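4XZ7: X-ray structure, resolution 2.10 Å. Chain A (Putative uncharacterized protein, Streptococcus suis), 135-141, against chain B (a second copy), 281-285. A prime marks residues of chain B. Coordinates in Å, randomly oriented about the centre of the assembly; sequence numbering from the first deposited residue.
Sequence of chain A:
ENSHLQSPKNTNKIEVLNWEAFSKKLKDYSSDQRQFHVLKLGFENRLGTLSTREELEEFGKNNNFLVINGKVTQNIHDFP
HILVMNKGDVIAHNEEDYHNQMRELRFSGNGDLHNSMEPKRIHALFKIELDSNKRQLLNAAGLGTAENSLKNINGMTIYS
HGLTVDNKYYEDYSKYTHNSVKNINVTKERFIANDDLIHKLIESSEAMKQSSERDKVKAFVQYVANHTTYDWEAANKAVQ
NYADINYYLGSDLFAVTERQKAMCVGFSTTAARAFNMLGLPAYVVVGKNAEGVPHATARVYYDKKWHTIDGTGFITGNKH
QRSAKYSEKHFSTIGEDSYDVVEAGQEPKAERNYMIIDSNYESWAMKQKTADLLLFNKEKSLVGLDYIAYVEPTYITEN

Chain A, residues 135-141: RQLLNAA
Chain B (281-285) PAYVV

When a helix meets a strand across a subunit interface, a helix crossing a strand may make few direct hydrogen bonds, and water can link polar groups that lie a little too far apart. The contact between residues 135-141 of chain A and 281-285 of chain B, two copies of one protein, illustrates the principle on a small scale, burying 250 Å² with no direct hydrogen bond between the stretches.

The chain A segment is helical, continuing a helix that begins earlier in the chain. From Arg135 to Asn139 phi lies between -56° and -75° and psi between -29° and -49°; Ala140 has -72/-11 and Ala141, beyond the helix, -101/5. Asn139 N donates to Arg135 O at 2.9 Å and Ala140 N to Gln136 O at 2.9 Å, whereas Ala141 N reaches back only three residues, to Leu138 O at 2.8 Å, tightening the turn. Across from it runs an extended strand, 282-285, preceded by Pro281′ at -42/121. Its phi/psi pairs are -144/151, -151/168, -95/133 and -125/161. The two axes cross almost perpendicularly, at 84°, and approach to 7.2 Å. Such a crossing confines contact to a short patch, centred where the CA atoms of Ala140 and Tyr283′ lie 4.9 Å apart.

A small residue sits at this closest approach of the two backbones. Ala140 points its CB toward the strand, placing it 4.0 Å from Tyr283′ CA, 4.0 Å from Ala282′ O and 4.3 Å from Tyr283′ CB, so that methyl and methylene pack together while the helix lies close to the strand backbone.

Tyr283′ and Val284′ each lose 51 Å² to the helix, and Gln136 loses 50 Å² to the strand. Tyr283′, with chi1 p (69°) and chi2 115°, sends its ring past Gln136. The CA-to-CB bond of Gln136 points sideways relative to the strand, but chi1 t (-156°), chi2 p (58°) and chi3 -103° bring its end nearer. Gln136 OE1 settles 3.4 Å from Tyr283′ CD1, at the ring edge and near its plane, where the weakly positive aromatic hydrogens make a carbonyl oxygen a congenial neighbour. The tyrosine OH is hydrogen-bonded elsewhere in the structure.

Val284′, chi1 t (178°), also faces the helix. Its CB lies 3.9 Å from Asn139 ND2, and its CG2 is 4.4 Å from Ala140 CA. Asn139, chi1 t (-167°) and chi2 63°, points toward the strand, bringing its amide against this apolar surface while ND2 donates to water 1.

Water supplies the polar links. Water 1 accepts from Val284′ N at 3.0 Å and from Asn139 ND2 at 3.0 Å, and lies 2.5 Å from Gln136 OE1 and 3.2 Å from Gln136 O, both potential acceptors of its protons. Water 2 sits between Val284′ O, at 2.6 Å, and Gln136 OE1, at 3.2 Å. The main-chain polar groups of one strand residue are thus tied to the helix through solvent, beside direct contacts that include no hydrogen bond.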

ATOM      1  N   ARG A 135      23.047 -13.665   8.131  1.00 29.51           N
ATOM      2  CA  ARG A 135      22.218 -12.788   7.319  1.00 30.78           C
ATOM      3  C   ARG A 135      22.318 -13.183   5.845  1.00 31.03           C
ATOM      4  O   ARG A 135      21.370 -13.016   5.079  1.00 26.92           O
ATOM      5  CB  ARG A 135      22.623 -11.335   7.532  1.00 28.15           C
ATOM      6  CG  ARG A 135      22.363 -10.877   8.957  1.00 39.08           C
ATOM      7  CD  ARG A 135      22.822  -9.462   9.199  1.00 42.91           C
ATOM      8  NE  ARG A 135      22.467  -9.009  10.540  1.00 46.27           N
ATOM      9  CZ  ARG A 135      21.266  -8.549  10.875  1.00 41.03           C
ATOM     10  NH1 ARG A 135      20.302  -8.485   9.968  1.00 39.04           N
ATOM     11  NH2 ARG A 135      21.031  -8.150  12.117  1.00 40.64           N
ATOM     12  N   GLN A 136      23.465 -13.736   5.460  1.00 29.34           N
ATOM     13  CA  GLN A 136      23.588 -14.301   4.124  1.00 31.60           C
ATOM     14  C   GLN A 136      22.623 -15.500   3.977  1.00 30.33           C
ATOM     15  O   GLN A 136      21.919 -15.610   2.967  1.00 27.49           O
ATOM     16  CB  GLN A 136      25.045 -14.698   3.844  1.00 29.42           C
ATOM     17  CG  GLN A 136      25.431 -14.766   2.382  1.00 28.96           C
ATOM     18  CD  GLN A 136      25.227 -13.451   1.634  1.00 33.11           C
ATOM     19  OE1 GLN A 136      24.261 -13.305   0.887  1.00 27.93           O
ATOM     20  NE2 GLN A 136      26.152 -12.503   1.806  1.00 29.01           N
ATOM     21  N   LEU A 137      22.542 -16.369   4.988  1.00 28.97           N
ATOM     22  CA  LEU A 137      21.610 -17.510   4.898  1.00 28.98           C
ATOM     23  C   LEU A 137      20.131 -17.084   4.897  1.00 31.55           C
ATOM     24  O   LEU A 137      19.294 -17.609   4.120  1.00 36.38           O
ATOM     25  CB  LEU A 137      21.863 -18.496   6.036  1.00 32.32           C
ATOM     26  CG  LEU A 137      23.148 -19.303   5.874  1.00 33.02           C
ATOM     27  CD1 LEU A 137      23.417 -20.199   7.081  1.00 32.41           C
ATOM     28  CD2 LEU A 137      23.051 -20.136   4.607  1.00 31.11           C
ATOM     29  N   LEU A 138      19.805 -16.120   5.754  1.00 29.74           N
ATOM     30  CA  LEU A 138      18.456 -15.534   5.733  1.00 28.99           C
ATOM     31  C   LEU A 138      18.151 -15.001   4.330  1.00 25.75           C
ATOM     32  O   LEU A 138      17.108 -15.306   3.745  1.00 32.10           O
ATOM     33  CB  LEU A 138      18.326 -14.426   6.784  1.00 26.60           C
ATOM     34  CG  LEU A 138      18.141 -14.899   8.241  1.00 27.39           C
ATOM     35  CD1 LEU A 138      18.357 -13.756   9.240  1.00 27.52           C
ATOM     36  CD2 LEU A 138      16.757 -15.505   8.438  1.00 27.07           C
ATOM     37  N   ASN A 139      19.078 -14.228   3.784  1.00 27.72           N
ATOM     38  CA  ASN A 139      18.915 -13.711   2.423  1.00 32.27           C
ATOM     39  C   ASN A 139      18.716 -14.822   1.396  1.00 28.50           C
ATOM     40  O   ASN A 139      17.920 -14.671   0.477  1.00 24.20           O
ATOM     41  CB  ASN A 139      20.105 -12.849   2.013  1.00 25.03           C
ATOM     42  CG  ASN A 139      19.825 -12.058   0.746  1.00 29.45           C
ATOM     43  OD1 ASN A 139      18.926 -11.204   0.725  1.00 30.81           O
ATOM     44  ND2 ASN A 139      20.571 -12.350  -0.324  1.00 24.38           N
ATOM     45  N   ALA A 140      19.403 -15.949   1.586  1.00 28.66           N
ATOM     46  CA  ALA A 140      19.291 -17.101   0.684  1.00 29.29           C
ATOM     47  C   ALA A 140      17.942 -17.790   0.852  1.00 31.28           C
ATOM     48  O   ALA A 140      17.560 -18.648   0.045  1.00 26.59           O
ATOM     49  CB  ALA A 140      20.429 -18.091   0.925  1.00 27.26           C
ATOM     50  N   ALA A 141      17.214 -17.415   1.899  1.00 25.62           N
ATOM     51  CA  ALA A 141      15.839 -17.902   2.044  1.00 26.13           C
ATOM     52  C   ALA A 141      14.773 -16.880   1.613  1.00 24.16           C
ATOM     53  O   ALA A 141      13.574 -17.110   1.789  1.00 27.80           O
ATOM     54  CB  ALA A 141      15.590 -18.325   3.488  1.00 25.90           C
TER
ATOM     55  N   PRO B 281      25.522 -26.160  -1.488  1.00 40.59           N
ATOM     56  CA  PRO B 281      25.677 -24.854  -0.823  1.00 39.01           C
ATOM     57  C   PRO B 281      25.467 -23.682  -1.771  1.00 43.09           C
ATOM     58  O   PRO B 281      26.181 -23.577  -2.776  1.00 38.40           O
ATOM     59  CB  PRO B 281      27.116 -24.895  -0.318  1.00 38.41           C
ATOM     60  CG  PRO B 281      27.312 -26.369   0.029  1.00 36.33           C
ATOM     61  CD  PRO B 281      26.555 -27.122  -1.056  1.00 39.65           C
ATOM     62  N   ALA B 282      24.487 -22.830  -1.464  1.00 43.45           N
ATOM     63  CA  ALA B 282      24.108 -21.756  -2.370  1.00 38.78           C
ATOM     64  C   ALA B 282      23.706 -20.469  -1.646  1.00 44.09           C
ATOM     65  O   ALA B 282      23.228 -20.494  -0.511  1.00 29.74           O
ATOM     66  CB  ALA B 282      22.969 -22.219  -3.281  1.00 30.07           C
ATOM     67  N   TYR B 283      23.922 -19.339  -2.301  1.00 29.01           N
ATOM     68  CA  TYR B 283      23.378 -18.083  -1.797  1.00 36.99           C
ATOM     69  C   TYR B 283      23.123 -17.167  -2.980  1.00 35.23           C
ATOM     70  O   TYR B 283      23.552 -17.453  -4.108  1.00 28.04           O
ATOM     71  CB  TYR B 283      24.308 -17.425  -0.741  1.00 28.57           C
ATOM     72  CG  TYR B 283      25.650 -16.869  -1.230  1.00 30.46           C
ATOM     73  CD1 TYR B 283      25.917 -15.499  -1.170  1.00 31.16           C
ATOM     74  CD2 TYR B 283      26.654 -17.708  -1.718  1.00 29.86           C
ATOM     75  CE1 TYR B 283      27.135 -14.973  -1.585  1.00 28.90           C
ATOM     76  CE2 TYR B 283      27.881 -17.189  -2.146  1.00 30.26           C
ATOM     77  CZ  TYR B 283      28.107 -15.817  -2.084  1.00 37.08           C
ATOM     78  OH  TYR B 283      29.303 -15.272  -2.500  1.00 30.20           O
ATOM     79  N   VAL B 284      22.408 -16.080  -2.724  1.00 28.73           N
ATOM     80  CA  VAL B 284      22.031 -15.144  -3.773  1.00 30.70           C
ATOM     81  C   VAL B 284      23.028 -13.991  -3.868  1.00 27.23           C
ATOM     82  O   VAL B 284      23.389 -13.378  -2.865  1.00 26.29           O
ATOM     83  CB  VAL B 284      20.613 -14.574  -3.517  1.00 24.56           C
ATOM     84  CG1 VAL B 284      20.245 -13.568  -4.573  1.00 23.76           C
ATOM     85  CG2 VAL B 284      19.593 -15.692  -3.487  1.00 29.34           C
ATOM     86  N   VAL B 285      23.451 -13.675  -5.081  1.00 28.59           N
ATOM     87  CA  VAL B 285      24.335 -12.539  -5.285  1.00 25.47           C
ATOM     88  C   VAL B 285      23.779 -11.550  -6.300  1.00 24.65           C
ATOM     89  O   VAL B 285      22.908 -11.888  -7.112  1.00 27.65           O
ATOM     90  CB  VAL B 285      25.729 -12.995  -5.758  1.00 32.44           C
ATOM     91  CG1 VAL B 285      26.476 -13.741  -4.630  1.00 27.32           C
ATOM     92  CG2 VAL B 285      25.615 -13.854  -7.008  1.00 26.50           C
TER
HETATM   93  O   HOH W   1      22.379 -14.753  -0.040  1.00 27.82           O
HETATM   94  O   HOH W   2      25.187 -11.789  -1.783  1.00 34.60           O